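Long-range contacts in CT263 (Chlamydia trachomatis, PDB 4QAS), which probably acts as an MTAN-like nucleosidase that cleaves the N-glycosidic bond of a nucleoside intermediate in the futalosine pathway to menaquinone: residues P66-W72 / V154-S159; W72-A78 / S159-S165. The protein carries 1 engineered substitution. Residues are numbered along the deposited sequence.

Contact 1. Residues P66-W72 / V154-S159; sequences PSGYDLW and VACPCS
Two loops converge and become neighbouring parallel strands: residues 66-70 are irregular before strand 71-72 begins, and 155-157 before strand 158-159. Gly-68 (phi/psi 96/-9) and Ala-155 (59/31) have positive phi, turning each approach, and the CA-CA separation falls from 6.2 Å at Ser-67/Val-154 to 5.2 Å at Leu-71/Pro-157 and 4.7 Å at the parallel bridge Trp-72/Cys-158. Trp-72 N donates to Pro-157 O (3.0 Å) and Trp-72 O accepts from Ser-159 N (2.9 Å), the alternating pattern by which parallel strands zip together, here at the start of two central strands of an alpha/beta sheet. Further back, a water joins Tyr-69 O (3.1 Å) and Val-154 O (3.3 Å). The Trp-72 indole (chi1 m, chi2 10°) packs against helix 144-153, which contributes Ile-147 and Ala-151. Cys-156 (chi1 t) directs SG obliquely at its five-membered ring, 4.0 Å from the centroid, while Val-154 CG2 meets Trp-72 CZ2 at 3.8 Å. Leu-71 (t, p) places CD1 4.0 Å from Pro-157 CB.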
ATOM      1  N   PRO A  66     -25.362  -1.694   2.442  1.00 29.97           N
ATOM      2  CA  PRO A  66     -25.036  -0.800   1.329  1.00 36.04           C
ATOM      3  C   PRO A  66     -25.312  -1.460  -0.015  1.00 31.02           C
ATOM      4  O   PRO A  66     -24.892  -2.589  -0.273  1.00 28.46           O
ATOM      5  CB  PRO A  66     -23.537  -0.545   1.525  1.00 35.60           C
ATOM      6  CG  PRO A  66     -23.308  -0.759   2.961  1.00 37.48           C
ATOM      7  CD  PRO A  66     -24.231  -1.843   3.370  1.00 30.31           C
ATOM      8  N   SER A  67     -25.974  -0.728  -0.888  1.00 33.03           N
ATOM      9  CA  SER A  67     -26.284  -1.206  -2.224  1.00 27.14           C
ATOM     10  C   SER A  67     -25.285  -0.630  -3.228  1.00 30.55           C
ATOM     11  O   SER A  67     -24.602   0.368  -2.971  1.00 35.17           O
ATOM     12  CB  SER A  67     -27.701  -0.783  -2.611  1.00 41.19           C
ATOM     13  OG  SER A  67     -27.803   0.628  -2.571  1.00 45.25           O
ATOM     14  N   GLY A  68     -25.171  -1.316  -4.361  1.00 26.97           N
ATOM     15  CA  GLY A  68     -24.526  -0.765  -5.535  1.00 26.93           C
ATOM     16  C   GLY A  68     -23.072  -1.135  -5.726  1.00 24.81           C
ATOM     17  O   GLY A  68     -22.505  -0.789  -6.769  1.00 27.97           O
ATOM     18  N   TYR A  69     -22.429  -1.768  -4.751  1.00 21.86           N
ATOM     19  CA  TYR A  69     -21.033  -2.126  -4.939  1.00 22.15           C
ATOM     20  C   TYR A  69     -20.914  -3.376  -5.812  1.00 20.21           C
ATOM     21  O   TYR A  69     -21.858  -4.141  -5.972  1.00 24.24           O
ATOM     22  CB  TYR A  69     -20.359  -2.340  -3.581  1.00 19.99           C
ATOM     23  CG  TYR A  69     -20.251  -1.055  -2.783  1.00 19.36           C
ATOM     24  CD1 TYR A  69     -19.245  -0.132  -3.046  1.00 19.50           C
ATOM     25  CD2 TYR A  69     -21.180  -0.746  -1.796  1.00 22.09           C
ATOM     26  CE1 TYR A  69     -19.152   1.052  -2.324  1.00 21.11           C
ATOM     27  CE2 TYR A  69     -21.092   0.434  -1.075  1.00 21.13           C
ATOM     28  CZ  TYR A  69     -20.091   1.331  -1.355  1.00 20.00           C
ATOM     29  OH  TYR A  69     -19.995   2.506  -0.642  1.00 24.34           O
ATOM     30  N   ASP A  70     -19.720  -3.577  -6.362  1.00 21.20           N
ATOM     31  CA  ASP A  70     -19.401  -4.771  -7.144  1.00 20.86           C
ATOM     32  C   ASP A  70     -18.713  -5.854  -6.338  1.00 20.14           C
ATOM     33  O   ASP A  70     -18.727  -7.015  -6.749  1.00 23.77           O
ATOM     34  CB  ASP A  70     -18.495  -4.370  -8.297  1.00 21.96           C
ATOM     35  CG  ASP A  70     -19.194  -3.415  -9.240  1.00 26.30           C
ATOM     36  OD1 ASP A  70     -20.182  -3.833  -9.859  1.00 27.38           O
ATOM     37  OD2 ASP A  70     -18.802  -2.239  -9.344  1.00 24.71           O
ATOM     38  N   LEU A  71     -18.137  -5.504  -5.205  1.00 18.41           N
ATOM     39  CA  LEU A  71     -17.448  -6.443  -4.337  1.00 17.07           C
ATOM     40  C   LEU A  71     -17.362  -5.798  -2.973  1.00 17.22           C
ATOM     41  O   LEU A  71     -17.124  -4.586  -2.876  1.00 17.94           O
ATOM     42  CB  LEU A  71     -16.029  -6.724  -4.851  1.00 19.27           C
ATOM     43  CG  LEU A  71     -15.159  -7.668  -4.014  1.00 17.73           C
ATOM     44  CD1 LEU A  71     -15.747  -9.073  -3.889  1.00 21.66           C
ATOM     45  CD2 LEU A  71     -13.773  -7.753  -4.628  1.00 21.85           C
ATOM     46  N   TRP A  72     -17.561  -6.602  -1.936  1.00 16.95           N
ATOM     47  CA  TRP A  72     -17.197  -6.235  -0.576  1.00 14.74           C
ATOM     48  C   TRP A  72     -15.979  -7.053  -0.149  1.00 16.40           C
ATOM     49  O   TRP A  72     -15.914  -8.256  -0.418  1.00 16.79           O
ATOM     50  CB  TRP A  72     -18.316  -6.567   0.411  1.00 17.17           C
ATOM     51  CG  TRP A  72     -19.620  -5.847   0.299  1.00 17.75           C
ATOM     52  CD1 TRP A  72     -20.043  -5.023  -0.702  1.00 20.02           C
ATOM     53  CD2 TRP A  72     -20.689  -5.918   1.237  1.00 18.91           C
ATOM     54  NE1 TRP A  72     -21.309  -4.566  -0.426  1.00 21.46           N
ATOM     55  CE2 TRP A  72     -21.730  -5.108   0.760  1.00 21.29           C
ATOM     56  CE3 TRP A  72     -20.845  -6.583   2.460  1.00 19.83           C
ATOM     57  CZ2 TRP A  72     -22.930  -4.953   1.448  1.00 22.53           C
ATOM     58  CZ3 TRP A  72     -22.036  -6.435   3.146  1.00 20.60           C
ATOM     59  CH2 TRP A  72     -23.065  -5.624   2.642  1.00 23.01           C
ATOM     60  N   VAL A 154     -27.779  -8.111  -0.793  1.00 33.97           N
ATOM     61  CA  VAL A 154     -27.666  -7.252  -1.969  1.00 34.83           C
ATOM     62  C   VAL A 154     -26.996  -7.976  -3.130  1.00 35.61           C
ATOM     63  O   VAL A 154     -26.614  -7.339  -4.119  1.00 31.77           O
ATOM     64  CB  VAL A 154     -26.972  -5.917  -1.647  1.00 40.20           C
ATOM     65  CG1 VAL A 154     -27.891  -5.017  -0.844  1.00 39.90           C
ATOM     66  CG2 VAL A 154     -25.682  -6.154  -0.903  1.00 39.00           C
ATOM     67  N   ALA A 155     -26.857  -9.298  -3.040  1.00 39.68           N
ATOM     68  CA  ALA A 155     -26.354 -10.104  -4.148  1.00 46.14           C
ATOM     69  C   ALA A 155     -24.961  -9.656  -4.550  1.00 38.48           C
ATOM     70  O   ALA A 155     -24.567  -9.735  -5.721  1.00 33.69           O
ATOM     71  CB  ALA A 155     -27.314 -10.083  -5.341  1.00 47.20           C
ATOM     72  N   CYS A 156     -24.224  -9.170  -3.586  1.00 31.16           N
ATOM     73  CA  CYS A 156     -22.900  -8.677  -3.872  1.00 32.88           C
ATOM     74  C   CYS A 156     -21.892  -9.713  -3.427  1.00 25.05           C
ATOM     75  O   CYS A 156     -21.925 -10.130  -2.251  1.00 30.05           O
ATOM     76  CB  CYS A 156     -22.688  -7.386  -3.107  1.00 30.85           C
ATOM     77  SG  CYS A 156     -21.182  -6.563  -3.534  1.00 23.47           S
ATOM     78  N   PRO A 157     -20.910 -10.089  -4.253  1.00 25.93           N
ATOM     79  CA  PRO A 157     -19.887 -11.019  -3.766  1.00 20.93           C
ATOM     80  C   PRO A 157     -19.121 -10.421  -2.589  1.00 20.63           C
ATOM     81  O   PRO A 157     -18.925  -9.207  -2.488  1.00 19.73           O
ATOM     82  CB  PRO A 157     -18.963 -11.213  -4.977  1.00 28.93           C
ATOM     83  CG  PRO A 157     -19.656 -10.617  -6.139  1.00 37.68           C
ATOM     84  CD  PRO A 157     -20.644  -9.631  -5.626  1.00 37.59           C
ATOM     85  N   CYS A 158     -18.699 -11.292  -1.668  1.00 18.49           N
ATOM     86  CA  CYS A 158     -17.980 -10.906  -0.460  1.00 16.89           C
ATOM     87  C   CYS A 158     -16.737 -11.760  -0.304  1.00 16.52           C
ATOM     88  O   CYS A 158     -16.815 -12.995  -0.417  1.00 18.00           O
ATOM     89  CB  CYS A 158     -18.863 -11.106   0.779  1.00 20.78           C
ATOM     90  SG  CYS A 158     -18.201 -10.460   2.317  1.00 20.95           S
ATOM     91  N   SER A 159     -15.607 -11.113  -0.066  1.00 16.43           N
ATOM     92  CA  SER A 159     -14.349 -11.780   0.213  1.00 15.39           C
ATOM     93  C   SER A 159     -13.848 -11.312   1.559  1.00 13.53           C
ATOM     94  O   SER A 159     -14.252 -10.267   2.056  1.00 16.55           O
ATOM     95  CB  SER A 159     -13.299 -11.462  -0.853  1.00 17.81           C
ATOM     96  OG  SER A 159     -13.673 -11.908  -2.115  1.00 19.49           O
TER
HETATM   97  O   HOH W   1     -24.421  -4.929  -4.446  1.00 31.21           O

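Contact 2. Residues W72-A78 / S159-S165; sequences WINAGFA and SMIKVSS
This is a parallel beta-strand pair at the heart of the central sheet of an alpha/beta nucleosidase of the MTAN type, strand 72-78 lying between strand 7-13 and strand 159-165. The axes approach to 4.5 Å and their N-to-C directions diverge by 24°, so the sheet is twisted. Register runs unbroken from Ile-73/Ser-159 to Ala-78/Ser-164, with CA-CA spacings of 4.6 to 5.1 Å. Even-numbered residues of the first strand carry the ladder: Ser-159 N to Trp-72 O, Asn-74 N to Ser-159 O, Ile-161 N to Asn-74 O, Gly-76 N to Ile-161 O, Ala-78 N to Val-163 O and Ser-165 N to Ala-78 O are all 2.9 Å, and Val-163 N to Gly-76 O is 3.0 Å. On the face of Ile-73, Ala-75 and Phe-77, apolar packing prevails: Ile-73 CG2 reaches Ile-161 CD1 at 3.9 Å, and Phe-77 (chi1 m) brings CD1 to 3.8 Å from Val-163 CG1. The opposite face holds Asn-74 (chi1 t) and Lys-162 (m, m, t, t), whose amine bends back over Gly-76. A CB there would lie 3.3 Å from NZ, so glycine leaves room for the charge, which also forms a salt bridge with Asp-141. The engineered Asp-to-Asn position directly follows Ser-165, where MTAN-family enzymes carry their catalytic aspartate, so this strand end probably borders the active site. Lys-162 NZ donates to Asn-74 OD1 (2.9 Å) and to a water 3.0 Å away, which lies 2.7 Å from Phe-77 O.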
ATOM      1  N   TRP A  72     -17.561  -6.602  -1.936  1.00 16.95           N
ATOM      2  CA  TRP A  72     -17.197  -6.235  -0.576  1.00 14.74           C
ATOM      3  C   TRP A  72     -15.979  -7.053  -0.149  1.00 16.40           C
ATOM      4  O   TRP A  72     -15.914  -8.256  -0.418  1.00 16.79           O
ATOM      5  CB  TRP A  72     -18.316  -6.567   0.411  1.00 17.17           C
ATOM      6  CG  TRP A  72     -19.620  -5.847   0.299  1.00 17.75           C
ATOM      7  CD1 TRP A  72     -20.043  -5.023  -0.702  1.00 20.02           C
ATOM      8  CD2 TRP A  72     -20.689  -5.918   1.237  1.00 18.91           C
ATOM      9  NE1 TRP A  72     -21.309  -4.566  -0.426  1.00 21.46           N
ATOM     10  CE2 TRP A  72     -21.730  -5.108   0.760  1.00 21.29           C
ATOM     11  CE3 TRP A  72     -20.845  -6.583   2.460  1.00 19.83           C
ATOM     12  CZ2 TRP A  72     -22.930  -4.953   1.448  1.00 22.53           C
ATOM     13  CZ3 TRP A  72     -22.036  -6.435   3.146  1.00 20.60           C
ATOM     14  CH2 TRP A  72     -23.065  -5.624   2.642  1.00 23.01           C
ATOM     15  N   ILE A  73     -15.043  -6.429   0.560  1.00 14.71           N
ATOM     16  CA  ILE A  73     -13.957  -7.124   1.238  1.00 13.47           C
ATOM     17  C   ILE A  73     -14.031  -6.774   2.708  1.00 15.20           C
ATOM     18  O   ILE A  73     -13.913  -5.592   3.078  1.00 14.99           O
ATOM     19  CB  ILE A  73     -12.587  -6.749   0.659  1.00 15.11           C
ATOM     20  CG1 ILE A  73     -12.516  -7.115  -0.825  1.00 18.19           C
ATOM     21  CG2 ILE A  73     -11.492  -7.463   1.447  1.00 17.46           C
ATOM     22  CD1 ILE A  73     -11.216  -6.729  -1.490  1.00 19.99           C
ATOM     23  N   ASN A  74     -14.218  -7.793   3.546  1.00 14.63           N
ATOM     24  CA  ASN A  74     -14.068  -7.624   4.984  1.00 13.87           C
ATOM     25  C   ASN A  74     -12.644  -7.990   5.330  1.00 14.27           C
ATOM     26  O   ASN A  74     -12.235  -9.138   5.142  1.00 15.55           O
ATOM     27  CB  ASN A  74     -15.045  -8.546   5.701  1.00 15.95           C
ATOM     28  CG  ASN A  74     -14.814  -8.619   7.182  1.00 16.32           C
ATOM     29  OD1 ASN A  74     -14.964  -9.707   7.777  1.00 17.48           O
ATOM     30  ND2 ASN A  74     -14.479  -7.498   7.812  1.00 15.22           N
ATOM     31  N   ALA A  75     -11.885  -7.034   5.810  1.00 12.81           N
ATOM     32  CA  ALA A  75     -10.530  -7.282   6.253  1.00 12.49           C
ATOM     33  C   ALA A  75     -10.482  -7.082   7.754  1.00 13.74           C
ATOM     34  O   ALA A  75     -11.055  -6.129   8.278  1.00 14.21           O
ATOM     35  CB  ALA A  75      -9.571  -6.321   5.575  1.00 13.23           C
ATOM     36  N   GLY A  76      -9.821  -7.999   8.471  1.00 12.31           N
ATOM     37  CA  GLY A  76      -9.768  -7.822   9.910  1.00 12.96           C
ATOM     38  C   GLY A  76      -8.805  -8.775  10.588  1.00 11.32           C
ATOM     39  O   GLY A  76      -8.125  -9.579   9.949  1.00 12.33           O
ATOM     40  N   PHE A  77      -8.722  -8.596  11.895  1.00 11.94           N
ATOM     41  CA  PHE A  77      -7.940  -9.461  12.771  1.00 12.62           C
ATOM     42  C   PHE A  77      -8.747 -10.708  13.117  1.00 12.47           C
ATOM     43  O   PHE A  77      -9.962 -10.671  13.243  1.00 14.28           O
ATOM     44  CB  PHE A  77      -7.621  -8.745  14.089  1.00 12.66           C
ATOM     45  CG  PHE A  77      -6.950  -7.386  13.951  1.00 13.34           C
ATOM     46  CD1 PHE A  77      -6.261  -7.011  12.811  1.00 12.80           C
ATOM     47  CD2 PHE A  77      -6.991  -6.506  15.009  1.00 14.36           C
ATOM     48  CE1 PHE A  77      -5.655  -5.755  12.725  1.00 14.14           C
ATOM     49  CE2 PHE A  77      -6.372  -5.254  14.919  1.00 17.47           C
ATOM     50  CZ  PHE A  77      -5.714  -4.895  13.799  1.00 16.19           C
ATOM     51  N   ALA A  78      -8.050 -11.826  13.319  1.00 12.80           N
ATOM     52  CA  ALA A  78      -8.705 -13.028  13.797  1.00 11.89           C
ATOM     53  C   ALA A  78      -7.778 -13.776  14.741  1.00 12.21           C
ATOM     54  O   ALA A  78      -6.597 -13.949  14.450  1.00 13.32           O
ATOM     55  CB  ALA A  78      -9.137 -13.959  12.648  1.00 12.05           C
ATOM     56  N   SER A 159     -15.607 -11.113  -0.066  1.00 16.43           N
ATOM     57  CA  SER A 159     -14.349 -11.780   0.213  1.00 15.39           C
ATOM     58  C   SER A 159     -13.848 -11.312   1.559  1.00 13.53           C
ATOM     59  O   SER A 159     -14.252 -10.267   2.056  1.00 16.55           O
ATOM     60  CB  SER A 159     -13.299 -11.462  -0.853  1.00 17.81           C
ATOM     61  OG  SER A 159     -13.673 -11.908  -2.115  1.00 19.49           O
ATOM     62  N   MET A 160     -12.990 -12.115   2.169  1.00 14.55           N
ATOM     63  CA  MET A 160     -12.462 -11.836   3.489  0.58 13.07           C
ATOM     64  C   MET A 160     -10.971 -12.043   3.525  1.00 15.00           C
ATOM     65  O   MET A 160     -10.463 -13.014   2.985  1.00 16.84           O
ATOM     66  CB  MET A 160     -13.039 -12.793   4.501  0.58 20.60           C
ATOM     67  CG  MET A 160     -14.334 -12.373   5.030  0.58 17.83           C
ATOM     68  SD  MET A 160     -14.947 -13.530   6.201  0.58 16.05           S
ATOM     69  CE  MET A 160     -16.682 -13.108   6.182  0.58 45.10           C
ATOM     70  N   ILE A 161     -10.301 -11.110   4.160  1.00 12.53           N
ATOM     71  CA  ILE A 161      -8.882 -11.179   4.493  1.00 13.30           C
ATOM     72  C   ILE A 161      -8.819 -11.148   6.011  1.00 12.53           C
ATOM     73  O   ILE A 161      -9.341 -10.222   6.636  1.00 13.29           O
ATOM     74  CB  ILE A 161      -8.114  -9.969   3.949  1.00 13.56           C
ATOM     75  CG1 ILE A 161      -8.223  -9.897   2.431  1.00 15.15           C
ATOM     76  CG2 ILE A 161      -6.657 -10.047   4.361  1.00 15.51           C
ATOM     77  CD1 ILE A 161      -7.766  -8.566   1.827  1.00 16.88           C
ATOM     78  N   LYS A 162      -8.190 -12.154   6.605  1.00 12.32           N
ATOM     79  CA  LYS A 162      -8.036 -12.201   8.049  1.00 11.62           C
ATOM     80  C   LYS A 162      -6.574 -12.451   8.371  1.00 11.40           C
ATOM     81  O   LYS A 162      -5.978 -13.388   7.853  1.00 12.69           O
ATOM     82  CB  LYS A 162      -8.922 -13.273   8.679  1.00 12.99           C
ATOM     83  CG  LYS A 162     -10.413 -13.015   8.447  1.00 13.78           C
ATOM     84  CD  LYS A 162     -11.002 -11.932   9.347  1.00 13.13           C
ATOM     85  CE  LYS A 162     -12.308 -11.354   8.769  1.00 15.09           C
ATOM     86  NZ  LYS A 162     -13.066 -10.549   9.739  1.00 15.61           N
ATOM     87  N   VAL A 163      -6.027 -11.615   9.251  1.00 11.36           N
ATOM     88  CA  VAL A 163      -4.650 -11.773   9.718  1.00 11.48           C
ATOM     89  C   VAL A 163      -4.690 -12.339  11.129  1.00 11.52           C
ATOM     90  O   VAL A 163      -5.443 -11.863  11.970  1.00 11.87           O
ATOM     91  CB  VAL A 163      -3.855 -10.458   9.643  1.00 11.57           C
ATOM     92  CG1 VAL A 163      -4.430  -9.393  10.507  1.00 12.05           C
ATOM     93  CG2 VAL A 163      -2.391 -10.704   9.998  1.00 12.12           C
ATOM     94  N   SER A 164      -3.912 -13.393  11.360  1.00 12.38           N
ATOM     95  CA  SER A 164      -3.865 -14.027  12.681  1.00 11.54           C
ATOM     96  C   SER A 164      -3.231 -13.084  13.697  1.00 11.94           C
ATOM     97  O   SER A 164      -2.069 -12.667  13.553  1.00 13.98           O
ATOM     98  CB  SER A 164      -3.116 -15.339  12.584  1.00 13.02           C
ATOM     99  OG  SER A 164      -1.908 -15.153  11.906  1.00 14.13           O
ATOM    100  N   SER A 165      -4.013 -12.705  14.708  1.00 11.23           N
ATOM    101  CA  SER A 165      -3.661 -11.617  15.592  1.00 12.81           C
ATOM    102  C   SER A 165      -3.202 -12.042  16.971  1.00 13.22           C
ATOM    103  O   SER A 165      -2.604 -11.227  17.670  1.00 14.66           O
ATOM    104  CB  SER A 165      -4.842 -10.657  15.724  1.00 13.56           C
ATOM    105  OG  SER A 165      -6.003 -11.296  16.201  1.00 14.43           O
TER
HETATM  106  O   HOH W   2     -13.056  -7.182  10.208  1.00 23.30           O
HETATM  107  O   HOH W   3     -11.976  -9.241  12.237  1.00 16.84           O

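Overall arrangement
Followed from the N terminus, the chain lays down strand 7-13, then enters contact 1 through the loop at 66-70 and passes at Trp-72 into contact 2. Some 75 residues intervene, including strands 90-99 and 119-124 and helix 144-153, before the chain returns at 154-159 to close contact 1 and at 159-165 to close contact 2. The two closures therefore cross rather than nest, as successive stretches of parallel strands must. Sharing Trp-72 and Ser-159, they form one continuous seam with centres 16 Å apart: contact 1 joins the loops at the strand entrances, whereas contact 2 runs through the middle of the chain, linking strand 7-13, beside 71-80, to strand 90-99, beside 158-167.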